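Local coordinates for predicted DNA-binding transcriptional regulator (Aliivibrio fischeri ES114, PDB 7DWN), which is a tetrameric regulator of the LysR family that probably binds cis-regulatory DNA and so controls transcription of its target genes, at residues K6-F11 against T72-I77; V13-K18 against I57-S62; E133-L138 against D151-L156. One frame throughout, in Å; residues are numbered along the deposited sequence.

Contact 1. Residues K6-F11 against T72-I77; sequences KWLEDF and TLVNQI
Leu8 and Val74, the residues with most surface buried here, meet where residues 6-11 and 72-77 come closest: Leu8 CB lies 3.8 Å from Val74 CG2, with Leu8 CA 7.1 Å from Val74 CA. From there the leucine reaches on obliquely across Leu73, setting Leu8 CD1 3.9 Å from Leu73 CB and 4.0 Å from Leu73 CD1. The short segments cross at -127° with their axes 9.9 Å apart, in a steeply tilted antiparallel sense. This joins the first helix of the LysR-type winged helix-turn-helix domain to the long helix 61-83, the linker helix of this family. Leu73 and Ile77 of that helix also pack on the same helix of the second subunit, so Leu73 serves the intramolecular and the dimer contacts at once. The other branch of the valine faces a polar group. Val74 CG1 stands anti to the backbone N (chi1 162°) and touches the carboxylate of Glu9, with Glu9 OE2 3.2 Å from Val74 CG1. A bend at chi2 of Glu9 (-62°) brings the carboxylate up to the valine, and the two side chains cross at about a right angle. Leu8 is covered further by Phe66, Ala70 and Val3.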
ATOM      1  N   LYS A   6     -25.283   2.139  13.821  1.00 49.12           N
ATOM      2  CA  LYS A   6     -25.793   3.385  14.373  1.00 54.73           C
ATOM      3  C   LYS A   6     -25.218   3.646  15.760  1.00 53.06           C
ATOM      4  O   LYS A   6     -25.000   4.802  16.129  1.00 48.12           O
ATOM      5  CB  LYS A   6     -27.324   3.365  14.407  1.00 55.55           C
ATOM      6  CG  LYS A   6     -27.935   2.465  15.465  1.00 61.73           C
ATOM      7  CD  LYS A   6     -29.451   2.575  15.457  1.00 65.29           C
ATOM      8  CE  LYS A   6     -30.069   1.802  16.609  1.00 68.89           C
ATOM      9  NZ  LYS A   6     -31.556   1.835  16.562  1.00 71.26           N
ATOM     10  N   TRP A   7     -24.929   2.585  16.520  1.00 53.33           N
ATOM     11  CA  TRP A   7     -24.250   2.758  17.801  1.00 57.42           C
ATOM     12  C   TRP A   7     -22.837   3.292  17.605  1.00 58.32           C
ATOM     13  O   TRP A   7     -22.361   4.108  18.403  1.00 55.97           O
ATOM     14  CB  TRP A   7     -24.211   1.435  18.565  1.00 55.32           C
ATOM     15  CG  TRP A   7     -25.555   0.875  18.905  1.00 52.83           C
ATOM     16  CD1 TRP A   7     -26.758   1.520  18.846  1.00 48.58           C
ATOM     17  CD2 TRP A   7     -25.834  -0.456  19.354  1.00 49.77           C
ATOM     18  NE1 TRP A   7     -27.767   0.672  19.235  1.00 54.49           N
ATOM     19  CE2 TRP A   7     -27.226  -0.546  19.551  1.00 50.23           C
ATOM     20  CE3 TRP A   7     -25.042  -1.580  19.609  1.00 49.00           C
ATOM     21  CZ2 TRP A   7     -27.842  -1.716  19.992  1.00 42.43           C
ATOM     22  CZ3 TRP A   7     -25.656  -2.741  20.045  1.00 42.48           C
ATOM     23  CH2 TRP A   7     -27.041  -2.800  20.232  1.00 38.16           C
ATOM     24  N   LEU A   8     -22.153   2.836  16.553  1.00 50.77           N
ATOM     25  CA  LEU A   8     -20.821   3.354  16.256  1.00 52.16           C
ATOM     26  C   LEU A   8     -20.874   4.855  16.001  1.00 52.96           C
ATOM     27  O   LEU A   8     -20.053   5.620  16.528  1.00 53.65           O
ATOM     28  CB  LEU A   8     -20.233   2.618  15.051  1.00 49.03           C
ATOM     29  CG  LEU A   8     -20.264   1.088  15.115  1.00 47.05           C
ATOM     30  CD1 LEU A   8     -19.846   0.473  13.786  1.00 42.44           C
ATOM     31  CD2 LEU A   8     -19.372   0.586  16.235  1.00 40.65           C
ATOM     32  N   GLU A   9     -21.850   5.299  15.206  1.00 53.02           N
ATOM     33  CA  GLU A   9     -21.960   6.735  14.954  1.00 63.13           C
ATOM     34  C   GLU A   9     -22.360   7.498  16.215  1.00 56.49           C
ATOM     35  O   GLU A   9     -21.850   8.602  16.469  1.00 53.80           O
ATOM     36  CB  GLU A   9     -22.944   7.002  13.816  1.00 71.42           C
ATOM     37  CG  GLU A   9     -22.292   6.991  12.436  1.00 83.19           C
ATOM     38  CD  GLU A   9     -21.228   8.069  12.274  1.00 92.42           C
ATOM     39  OE1 GLU A   9     -21.306   9.102  12.974  1.00 97.11           O
ATOM     40  OE2 GLU A   9     -20.312   7.884  11.445  1.00 95.07           O
ATOM     41  N   ASP A  10     -23.275   6.933  17.012  1.00 48.14           N
ATOM     42  CA  ASP A  10     -23.613   7.510  18.310  1.00 56.07           C
ATOM     43  C   ASP A  10     -22.357   7.770  19.130  1.00 53.97           C
ATOM     44  O   ASP A  10     -22.155   8.873  19.656  1.00 61.32           O
ATOM     45  CB  ASP A  10     -24.550   6.574  19.082  1.00 61.10           C
ATOM     46  CG  ASP A  10     -25.894   6.388  18.403  1.00 60.10           C
ATOM     47  OD1 ASP A  10     -26.324   7.295  17.662  1.00 63.01           O
ATOM     48  OD2 ASP A  10     -26.522   5.329  18.609  1.00 52.95           O
ATOM     49  N   PHE A  11     -21.498   6.755  19.240  1.00 43.63           N
ATOM     50  CA  PHE A  11     -20.310   6.865  20.075  1.00 42.85           C
ATOM     51  C   PHE A  11     -19.312   7.866  19.505  1.00 50.20           C
ATOM     52  O   PHE A  11     -18.670   8.598  20.264  1.00 58.67           O
ATOM     53  CB  PHE A  11     -19.655   5.497  20.243  1.00 46.44           C
ATOM     54  CG  PHE A  11     -18.444   5.517  21.118  1.00 47.87           C
ATOM     55  CD1 PHE A  11     -18.570   5.661  22.490  1.00 48.34           C
ATOM     56  CD2 PHE A  11     -17.177   5.403  20.573  1.00 47.05           C
ATOM     57  CE1 PHE A  11     -17.455   5.685  23.304  1.00 52.60           C
ATOM     58  CE2 PHE A  11     -16.056   5.427  21.380  1.00 51.66           C
ATOM     59  CZ  PHE A  11     -16.195   5.566  22.748  1.00 48.27           C
ATOM     60  N   THR A  72     -12.907   3.226  12.029  1.00 52.49           N
ATOM     61  CA  THR A  72     -12.511   2.258  11.011  1.00 49.49           C
ATOM     62  C   THR A  72     -13.727   1.545  10.431  1.00 45.55           C
ATOM     63  O   THR A  72     -13.885   1.458   9.207  1.00 41.03           O
ATOM     64  CB  THR A  72     -11.531   1.244  11.609  1.00 50.34           C
ATOM     65  OG1 THR A  72     -10.327   1.913  12.005  1.00 54.79           O
ATOM     66  CG2 THR A  72     -11.199   0.153  10.601  1.00 37.03           C
ATOM     67  N   LEU A  73     -14.608   1.046  11.303  1.00 36.13           N
ATOM     68  CA  LEU A  73     -15.780   0.307  10.842  1.00 38.31           C
ATOM     69  C   LEU A  73     -16.727   1.192  10.040  1.00 44.27           C
ATOM     70  O   LEU A  73     -17.281   0.752   9.029  1.00 48.44           O
ATOM     71  CB  LEU A  73     -16.509  -0.312  12.033  1.00 46.00           C
ATOM     72  CG  LEU A  73     -15.818  -1.484  12.728  1.00 51.39           C
ATOM     73  CD1 LEU A  73     -16.505  -1.784  14.047  1.00 46.21           C
ATOM     74  CD2 LEU A  73     -15.823  -2.709  11.830  1.00 54.66           C
ATOM     75  N   VAL A  74     -16.926   2.440  10.466  1.00 49.85           N
ATOM     76  CA  VAL A  74     -17.859   3.318   9.766  1.00 51.74           C
ATOM     77  C   VAL A  74     -17.317   3.691   8.391  1.00 55.33           C
ATOM     78  O   VAL A  74     -18.052   3.673   7.393  1.00 55.25           O
ATOM     79  CB  VAL A  74     -18.161   4.561  10.621  1.00 55.85           C
ATOM     80  CG1 VAL A  74     -18.759   5.664   9.764  1.00 62.51           C
ATOM     81  CG2 VAL A  74     -19.105   4.202  11.759  1.00 46.89           C
ATOM     82  N   ASN A  75     -16.027   4.030   8.310  1.00 59.12           N
ATOM     83  CA  ASN A  75     -15.446   4.340   7.008  1.00 64.60           C
ATOM     84  C   ASN A  75     -15.443   3.112   6.106  1.00 66.33           C
ATOM     85  O   ASN A  75     -15.651   3.224   4.892  1.00 69.99           O
ATOM     86  CB  ASN A  75     -14.033   4.902   7.175  1.00 59.13           C
ATOM     87  CG  ASN A  75     -14.035   6.358   7.610  1.00 55.46           C
ATOM     88  OD1 ASN A  75     -14.983   7.097   7.341  1.00 55.75           O
ATOM     89  ND2 ASN A  75     -12.968   6.778   8.284  1.00 50.61           N
ATOM     90  N   GLN A  76     -15.233   1.924   6.683  1.00 60.79           N
ATOM     91  CA  GLN A  76     -15.285   0.702   5.887  1.00 58.41           C
ATOM     92  C   GLN A  76     -16.696   0.437   5.374  1.00 58.22           C
ATOM     93  O   GLN A  76     -16.873  -0.022   4.241  1.00 61.62           O
ATOM     94  CB  GLN A  76     -14.776  -0.478   6.714  1.00 57.47           C
ATOM     95  CG  GLN A  76     -14.641  -1.763   5.926  1.00 66.80           C
ATOM     96  CD  GLN A  76     -13.735  -1.609   4.720  1.00 72.94           C
ATOM     97  OE1 GLN A  76     -12.531  -1.391   4.856  1.00 73.74           O
ATOM     98  NE2 GLN A  76     -14.313  -1.714   3.528  1.00 69.32           N
ATOM     99  N   ILE A  77     -17.711   0.728   6.191  1.00 56.03           N
ATOM    100  CA  ILE A  77     -19.099   0.579   5.759  1.00 55.51           C
ATOM    101  C   ILE A  77     -19.393   1.524   4.601  1.00 60.26           C
ATOM    102  O   ILE A  77     -19.990   1.133   3.590  1.00 53.51           O
ATOM    103  CB  ILE A  77     -20.054   0.825   6.943  1.00 51.79           C
ATOM    104  CG1 ILE A  77     -20.017  -0.346   7.926  1.00 50.75           C
ATOM    105  CG2 ILE A  77     -21.478   1.073   6.459  1.00 44.97           C
ATOM    106  CD1 ILE A  77     -20.768  -0.080   9.215  1.00 39.01           C
TER

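Contact 2. Residues V13-K18 against I57-S62; sequences VLAKVK and IELTPS
Lys18 lays the root of its side chain along the carbonyl of Ile57. Starting at the backbone, Lys18 CB is 3.4 Å from Ile57 O, and Lys18 CG keeps the same 3.4 Å from that oxygen. Lys18 CD follows at 3.6 Å from Ile57 O; beyond it the extended chain draws off, with Lys18 CE 4.4 Å from Ile57 O and NZ farther still. A first torsion of -63°, which sets CG opposite the carbonyl carbon, starts the chain along this path. The aliphatic part therefore grazes the oxygen while the ammonium nitrogen lies beyond the contact.

The backbones are joined by one hydrogen bond, from Ile57 N to Lys18 O at 3.0 Å (N-H...O 156°), with the donor tilted 27° from the carbonyl plane. Lys18 can offer this oxygen because the helix has ended: it is the first residue to leave helical geometry, and its phi is positive. Leu59 lies in the short, weakly bonded strand 58-59, which runs antiparallel to 50-51 in the wing of the winged helix-turn-helix domain, so the C-terminal end of helix 5-17 is tied to the wing just before the linker helix begins. Ile57 also rests on Lys18 O, with Ile57 CB 3.2 Å from that atom, and its side chain also touches Val50. Ala15, one turn before Lys18 in the helix, has its CB 4.0 Å from Leu59 CD1, with Arg67 of the linker helix packing against both residues.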
ATOM      1  N   VAL A  13     -20.011  10.597  17.714  1.00 51.61           N
ATOM      2  CA  VAL A  13     -20.529  11.933  18.006  1.00 56.94           C
ATOM      3  C   VAL A  13     -20.356  12.262  19.485  1.00 60.93           C
ATOM      4  O   VAL A  13     -19.939  13.374  19.846  1.00 51.69           O
ATOM      5  CB  VAL A  13     -21.999  12.047  17.564  1.00 56.36           C
ATOM      6  CG1 VAL A  13     -22.598  13.353  18.053  1.00 56.02           C
ATOM      7  CG2 VAL A  13     -22.102  11.946  16.048  1.00 55.82           C
ATOM      8  N   LEU A  14     -20.666  11.301  20.362  1.00 63.99           N
ATOM      9  CA  LEU A  14     -20.485  11.518  21.794  1.00 58.24           C
ATOM     10  C   LEU A  14     -19.028  11.810  22.129  1.00 52.89           C
ATOM     11  O   LEU A  14     -18.739  12.639  22.999  1.00 51.34           O
ATOM     12  CB  LEU A  14     -20.980  10.301  22.576  1.00 59.55           C
ATOM     13  CG  LEU A  14     -20.817  10.357  24.096  1.00 69.10           C
ATOM     14  CD1 LEU A  14     -21.706  11.439  24.689  1.00 69.78           C
ATOM     15  CD2 LEU A  14     -21.122   9.003  24.717  1.00 72.53           C
ATOM     16  N   ALA A  15     -18.097  11.142  21.446  1.00 47.64           N
ATOM     17  CA  ALA A  15     -16.681  11.388  21.685  1.00 50.71           C
ATOM     18  C   ALA A  15     -16.273  12.780  21.227  1.00 58.53           C
ATOM     19  O   ALA A  15     -15.372  13.386  21.820  1.00 49.80           O
ATOM     20  CB  ALA A  15     -15.837  10.326  20.982  1.00 40.57           C
ATOM     21  N   LYS A  16     -16.910  13.302  20.176  1.00 70.49           N
ATOM     22  CA  LYS A  16     -16.599  14.670  19.774  1.00 77.22           C
ATOM     23  C   LYS A  16     -17.145  15.680  20.779  1.00 77.74           C
ATOM     24  O   LYS A  16     -16.397  16.502  21.321  1.00 83.84           O
ATOM     25  CB  LYS A  16     -17.133  14.981  18.375  1.00 83.34           C
ATOM     26  CG  LYS A  16     -16.673  16.355  17.885  1.00 88.83           C
ATOM     27  CD  LYS A  16     -17.568  16.924  16.797  1.00 92.18           C
ATOM     28  CE  LYS A  16     -17.130  18.338  16.429  1.00 90.56           C
ATOM     29  NZ  LYS A  16     -18.045  18.989  15.451  1.00 88.57           N
ATOM     30  N   VAL A  17     -18.454  15.645  21.042  1.00 71.49           N
ATOM     31  CA  VAL A  17     -19.058  16.713  21.839  1.00 68.70           C
ATOM     32  C   VAL A  17     -18.968  16.484  23.345  1.00 69.08           C
ATOM     33  O   VAL A  17     -19.171  17.435  24.114  1.00 64.99           O
ATOM     34  CB  VAL A  17     -20.531  16.937  21.451  1.00 66.71           C
ATOM     35  CG1 VAL A  17     -20.642  17.283  19.974  1.00 59.42           C
ATOM     36  CG2 VAL A  17     -21.360  15.715  21.792  1.00 62.01           C
ATOM     37  N   LYS A  18     -18.680  15.258  23.787  1.00 71.28           N
ATOM     38  CA  LYS A  18     -18.477  14.940  25.205  1.00 62.70           C
ATOM     39  C   LYS A  18     -19.674  15.331  26.068  1.00 55.34           C
ATOM     40  O   LYS A  18     -19.520  15.673  27.243  1.00 47.04           O
ATOM     41  CB  LYS A  18     -17.196  15.589  25.739  1.00 67.10           C
ATOM     42  CG  LYS A  18     -15.928  15.084  25.066  1.00 72.28           C
ATOM     43  CD  LYS A  18     -14.679  15.709  25.665  1.00 78.42           C
ATOM     44  CE  LYS A  18     -13.424  15.146  25.013  1.00 75.66           C
ATOM     45  NZ  LYS A  18     -12.176  15.739  25.571  1.00 74.99           N
ATOM     46  N   ILE A  57     -17.956  14.795  29.680  1.00 74.33           N
ATOM     47  CA  ILE A  57     -17.882  13.342  29.581  1.00 74.29           C
ATOM     48  C   ILE A  57     -16.487  12.949  29.108  1.00 74.42           C
ATOM     49  O   ILE A  57     -16.027  13.387  28.045  1.00 76.74           O
ATOM     50  CB  ILE A  57     -18.961  12.807  28.630  1.00 69.12           C
ATOM     51  CG1 ILE A  57     -20.350  12.966  29.259  1.00 65.78           C
ATOM     52  CG2 ILE A  57     -18.686  11.369  28.264  1.00 65.75           C
ATOM     53  CD1 ILE A  57     -20.529  12.203  30.555  1.00 65.34           C
ATOM     54  N   GLU A  58     -15.804  12.131  29.901  1.00 76.86           N
ATOM     55  CA  GLU A  58     -14.482  11.629  29.557  1.00 81.86           C
ATOM     56  C   GLU A  58     -14.585  10.227  28.970  1.00 74.31           C
ATOM     57  O   GLU A  58     -15.515   9.472  29.268  1.00 68.51           O
ATOM     58  CB  GLU A  58     -13.568  11.609  30.785  1.00 90.98           C
ATOM     59  CG  GLU A  58     -13.220  12.984  31.329  1.00 99.24           C
ATOM     60  CD  GLU A  58     -12.328  12.912  32.550  1.00108.48           C
ATOM     61  OE1 GLU A  58     -12.148  11.798  33.088  1.00109.03           O
ATOM     62  OE2 GLU A  58     -11.808  13.968  32.971  1.00111.39           O
ATOM     63  N   LEU A  59     -13.615   9.887  28.125  1.00 66.48           N
ATOM     64  CA  LEU A  59     -13.538   8.562  27.527  1.00 62.52           C
ATOM     65  C   LEU A  59     -12.676   7.653  28.392  1.00 54.41           C
ATOM     66  O   LEU A  59     -11.572   8.030  28.797  1.00 58.36           O
ATOM     67  CB  LEU A  59     -12.962   8.633  26.112  1.00 57.21           C
ATOM     68  CG  LEU A  59     -13.903   9.070  24.990  1.00 53.65           C
ATOM     69  CD1 LEU A  59     -13.171   9.098  23.657  1.00 67.64           C
ATOM     70  CD2 LEU A  59     -15.102   8.145  24.921  1.00 52.19           C
ATOM     71  N   THR A  60     -13.188   6.460  28.677  1.00 47.20           N
ATOM     72  CA  THR A  60     -12.381   5.432  29.302  1.00 44.25           C
ATOM     73  C   THR A  60     -11.308   4.963  28.317  1.00 48.23           C
ATOM     74  O   THR A  60     -11.401   5.231  27.116  1.00 52.37           O
ATOM     75  CB  THR A  60     -13.259   4.260  29.733  1.00 44.25           C
ATOM     76  OG1 THR A  60     -13.695   3.538  28.574  1.00 47.26           O
ATOM     77  CG2 THR A  60     -14.478   4.762  30.494  1.00 40.31           C
ATOM     78  N   PRO A  61     -10.264   4.284  28.804  1.00 41.61           N
ATOM     79  CA  PRO A  61      -9.273   3.719  27.867  1.00 39.27           C
ATOM     80  C   PRO A  61      -9.903   2.830  26.803  1.00 47.02           C
ATOM     81  O   PRO A  61      -9.580   2.948  25.607  1.00 49.37           O
ATOM     82  CB  PRO A  61      -8.333   2.940  28.796  1.00 40.93           C
ATOM     83  CG  PRO A  61      -8.432   3.663  30.110  1.00 44.38           C
ATOM     84  CD  PRO A  61      -9.853   4.130  30.212  1.00 44.79           C
ATOM     85  N   SER A  62     -10.810   1.939  27.218  1.00 44.61           N
ATOM     86  CA  SER A  62     -11.546   1.120  26.263  1.00 48.21           C
ATOM     87  C   SER A  62     -12.304   1.985  25.266  1.00 48.75           C
ATOM     88  O   SER A  62     -12.360   1.664  24.074  1.00 51.07           O
ATOM     89  CB  SER A  62     -12.505   0.186  27.004  1.00 48.90           C
ATOM     90  OG  SER A  62     -11.797  -0.692  27.863  1.00 45.99           O
TER

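Contact 3. Residues E133-L138 against D151-L156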
ATOM      1  N   GLU A 133      -3.193  -0.615 -15.424  1.00 66.90           N
ATOM      2  CA  GLU A 133      -3.703  -1.465 -14.360  1.00 72.90           C
ATOM      3  C   GLU A 133      -4.900  -2.309 -14.783  1.00 63.76           C
ATOM      4  O   GLU A 133      -5.478  -3.000 -13.936  1.00 56.88           O
ATOM      5  CB  GLU A 133      -4.076  -0.619 -13.134  1.00 84.24           C
ATOM      6  CG  GLU A 133      -2.884   0.024 -12.441  1.00 95.27           C
ATOM      7  CD  GLU A 133      -1.944  -0.996 -11.823  1.00102.69           C
ATOM      8  OE1 GLU A 133      -2.386  -2.133 -11.557  1.00104.15           O
ATOM      9  OE2 GLU A 133      -0.760  -0.661 -11.605  1.00105.45           O
ATOM     10  N   ALA A 134      -5.279  -2.286 -16.065  1.00 55.90           N
ATOM     11  CA  ALA A 134      -6.448  -3.041 -16.512  1.00 56.94           C
ATOM     12  C   ALA A 134      -6.293  -4.530 -16.235  1.00 60.43           C
ATOM     13  O   ALA A 134      -7.269  -5.211 -15.898  1.00 57.11           O
ATOM     14  CB  ALA A 134      -6.690  -2.801 -18.001  1.00 52.37           C
ATOM     15  N   THR A 135      -5.076  -5.056 -16.378  1.00 57.86           N
ATOM     16  CA  THR A 135      -4.825  -6.462 -16.073  1.00 55.51           C
ATOM     17  C   THR A 135      -5.112  -6.758 -14.603  1.00 49.66           C
ATOM     18  O   THR A 135      -5.826  -7.716 -14.269  1.00 49.87           O
ATOM     19  CB  THR A 135      -3.377  -6.806 -16.428  1.00 60.48           C
ATOM     20  OG1 THR A 135      -3.034  -6.181 -17.670  1.00 69.50           O
ATOM     21  CG2 THR A 135      -3.196  -8.297 -16.577  1.00 63.23           C
ATOM     22  N   LYS A 136      -4.574  -5.926 -13.711  1.00 59.31           N
ATOM     23  CA  LYS A 136      -4.826  -6.091 -12.285  1.00 65.29           C
ATOM     24  C   LYS A 136      -6.297  -5.861 -11.953  1.00 61.84           C
ATOM     25  O   LYS A 136      -6.865  -6.562 -11.106  1.00 59.85           O
ATOM     26  CB  LYS A 136      -3.931  -5.137 -11.494  1.00 74.17           C
ATOM     27  CG  LYS A 136      -4.093  -5.202  -9.987  1.00 76.53           C
ATOM     28  CD  LYS A 136      -2.987  -4.416  -9.301  1.00 80.33           C
ATOM     29  CE  LYS A 136      -3.244  -4.272  -7.814  1.00 90.91           C
ATOM     30  NZ  LYS A 136      -4.462  -3.462  -7.543  1.00 95.61           N
ATOM     31  N   GLU A 137      -6.930  -4.883 -12.608  1.00 66.16           N
ATOM     32  CA  GLU A 137      -8.355  -4.647 -12.393  1.00 70.27           C
ATOM     33  C   GLU A 137      -9.178  -5.869 -12.785  1.00 71.19           C
ATOM     34  O   GLU A 137     -10.172  -6.197 -12.125  1.00 77.85           O
ATOM     35  CB  GLU A 137      -8.812  -3.422 -13.187  1.00 75.60           C
ATOM     36  CG  GLU A 137      -8.159  -2.114 -12.769  1.00 81.51           C
ATOM     37  CD  GLU A 137      -8.903  -1.411 -11.654  1.00 92.77           C
ATOM     38  OE1 GLU A 137     -10.150  -1.422 -11.670  1.00 97.64           O
ATOM     39  OE2 GLU A 137      -8.239  -0.843 -10.761  1.00 98.71           O
ATOM     40  N   LEU A 138      -8.777  -6.551 -13.858  1.00 61.40           N
ATOM     41  CA  LEU A 138      -9.483  -7.753 -14.286  1.00 56.63           C
ATOM     42  C   LEU A 138      -9.265  -8.894 -13.301  1.00 54.98           C
ATOM     43  O   LEU A 138     -10.194  -9.656 -13.010  1.00 49.93           O
ATOM     44  CB  LEU A 138      -9.024  -8.150 -15.689  1.00 54.40           C
ATOM     45  CG  LEU A 138      -9.886  -9.127 -16.490  1.00 52.69           C
ATOM     46  CD1 LEU A 138     -11.278  -8.560 -16.710  1.00 49.42           C
ATOM     47  CD2 LEU A 138      -9.221  -9.442 -17.820  1.00 36.10           C
ATOM     48  N   ASP A 151      -2.765  -7.842 -26.660  1.00 34.96           N
ATOM     49  CA  ASP A 151      -1.847  -7.722 -25.532  1.00 37.80           C
ATOM     50  C   ASP A 151      -1.263  -9.093 -25.230  1.00 49.45           C
ATOM     51  O   ASP A 151      -2.013 -10.048 -25.005  1.00 45.50           O
ATOM     52  CB  ASP A 151      -2.559  -7.155 -24.301  1.00 36.62           C
ATOM     53  CG  ASP A 151      -1.637  -7.004 -23.110  1.00 52.73           C
ATOM     54  OD1 ASP A 151      -0.839  -6.041 -23.086  1.00 61.79           O
ATOM     55  OD2 ASP A 151      -1.707  -7.849 -22.195  1.00 56.04           O
ATOM     56  N   ASP A 152       0.070  -9.184 -25.211  1.00 53.65           N
ATOM     57  CA  ASP A 152       0.735 -10.469 -25.014  1.00 54.94           C
ATOM     58  C   ASP A 152       0.422 -11.096 -23.661  1.00 52.63           C
ATOM     59  O   ASP A 152       0.537 -12.317 -23.519  1.00 51.90           O
ATOM     60  CB  ASP A 152       2.251 -10.307 -25.170  1.00 55.64           C
ATOM     61  CG  ASP A 152       2.662 -10.002 -26.598  1.00 62.22           C
ATOM     62  OD1 ASP A 152       1.897 -10.344 -27.524  1.00 62.22           O
ATOM     63  OD2 ASP A 152       3.752  -9.423 -26.796  1.00 63.97           O
ATOM     64  N   ILE A 153       0.035 -10.300 -22.669  1.00 46.40           N
ATOM     65  CA  ILE A 153      -0.276 -10.828 -21.345  1.00 42.77           C
ATOM     66  C   ILE A 153      -1.741 -11.230 -21.239  1.00 42.59           C
ATOM     67  O   ILE A 153      -2.066 -12.331 -20.788  1.00 39.29           O
ATOM     68  CB  ILE A 153       0.103  -9.799 -20.256  1.00 44.38           C
ATOM     69  CG1 ILE A 153       1.619  -9.588 -20.209  1.00 52.21           C
ATOM     70  CG2 ILE A 153      -0.421 -10.236 -18.894  1.00 46.12           C
ATOM     71  CD1 ILE A 153       2.118  -8.452 -21.087  1.00 59.83           C
ATOM     72  N   LEU A 154      -2.646 -10.344 -21.660  1.00 33.04           N
ATOM     73  CA  LEU A 154      -4.075 -10.608 -21.536  1.00 43.88           C
ATOM     74  C   LEU A 154      -4.556 -11.701 -22.482  1.00 45.07           C
ATOM     75  O   LEU A 154      -5.594 -12.315 -22.218  1.00 42.04           O
ATOM     76  CB  LEU A 154      -4.865  -9.323 -21.781  1.00 41.67           C
ATOM     77  CG  LEU A 154      -4.756  -8.265 -20.683  1.00 39.67           C
ATOM     78  CD1 LEU A 154      -5.219  -6.916 -21.202  1.00 32.65           C
ATOM     79  CD2 LEU A 154      -5.567  -8.683 -19.468  1.00 36.00           C
ATOM     80  N   ARG A 155      -3.827 -11.962 -23.567  1.00 47.65           N
ATOM     81  CA  ARG A 155      -4.252 -12.961 -24.539  1.00 51.70           C
ATOM     82  C   ARG A 155      -3.983 -14.389 -24.076  1.00 53.72           C
ATOM     83  O   ARG A 155      -4.594 -15.323 -24.607  1.00 47.80           O
ATOM     84  CB  ARG A 155      -3.554 -12.709 -25.877  1.00 46.12           C
ATOM     85  CG  ARG A 155      -4.246 -13.317 -27.082  1.00 41.79           C
ATOM     86  CD  ARG A 155      -3.456 -13.065 -28.357  1.00 41.70           C
ATOM     87  NE  ARG A 155      -2.084 -13.563 -28.264  1.00 48.28           N
ATOM     88  CZ  ARG A 155      -1.007 -12.787 -28.181  1.00 44.32           C
ATOM     89  NH1 ARG A 155      -1.133 -11.467 -28.192  1.00 45.68           N
ATOM     90  NH2 ARG A 155       0.201 -13.330 -28.099  1.00 52.59           N
ATOM     91  N   LEU A 156      -3.103 -14.577 -23.100  1.00 50.40           N
ATOM     92  CA  LEU A 156      -2.658 -15.885 -22.651  1.00 47.28           C
ATOM     93  C   LEU A 156      -3.239 -16.228 -21.284  1.00 51.46           C
ATOM     94  O   LEU A 156      -3.777 -15.358 -20.590  1.00 47.71           O
ATOM     95  CB  LEU A 156      -1.124 -15.921 -22.579  1.00 43.68           C
ATOM     96  CG  LEU A 156      -0.376 -15.756 -23.902  1.00 47.55           C
ATOM     97  CD1 LEU A 156       1.125 -15.749 -23.669  1.00 45.80           C
ATOM     98  CD2 LEU A 156      -0.764 -16.860 -24.869  1.00 44.65           C
TER
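The backbones of Thr135 and Leu154 come within 6.9 Å of each other, CA to CA, where the opening turn of helix 134-140 faces a compact bend whose residues Ile153 to Leu156 form a type I beta turn. The contact is carried by side chains, with no hydrogen bond across it. The methyl of Thr135 makes the contact with the bend: Thr135 CG2, anti to the backbone N, lies 3.8 Å from Leu154 CD2 and 4.1 Å from Ile153 CG2. It thus touches both residues, lying over the end of Leu154, while the side chains of Thr135 and Ile153 are at about a right angle. The hydroxyl sits beside the same leucine, Thr135 OG1 being 4.0 Å from Leu154 CD2. One turn later in the helix, Leu138 brings its CD2 to 4.1 Å from Leu154 CD2, so a single methyl of Leu154 meets two successive turns of the helix. Tyr271 and Leu146, on neighbouring strands, also pack on Leu154.

The bend is held from within by an Asx motif. Asp151 OD2 uses its anti lone pair to accept Leu154 N at 2.7 Å (N-H...O 160°), and takes a second, weak bond from Ile153 N. Both bonds grip one carboxylate oxygen and fix the residues that present their side chains to the helix. On the far side of the bend, Arg155 NH1 forms a salt bridge with Asp152 OD1 at 3.3 Å, the oxygen lying at the edge of the guanidinium group and close to its plane; Asp150 is a second partner of Arg155. The helix links parallel strands 123-128 and 145-149 in a beta-alpha-beta arrangement, and the bend leads from the latter into long strand 160-174, a layout characteristic of the periplasmic-binding-protein-like fold of LysR regulatory domains.

In the fold
Helix 5-17 supplies the first half of both N-terminal contacts. Its earlier part, residues 6-11, meets residues 72-77 in contact 1, closing a wide loop; its later part meets residues 57-62 in contact 2, whose shorter loop through the helix-turn-helix and the wing lies wholly within that span. The linker helix 61-83 thus starts within contact 2 and passes through contact 1, and the two sites touch through Phe11 CZ and Leu59 CD2, 3.5 Å apart. Contact 3 follows in series with a short loop of its own, joining a helix of the regulatory domain to the turn after strand 145-149. Its centre lies about 37 Å from that of contact 1 and about 49 Å from that of contact 2.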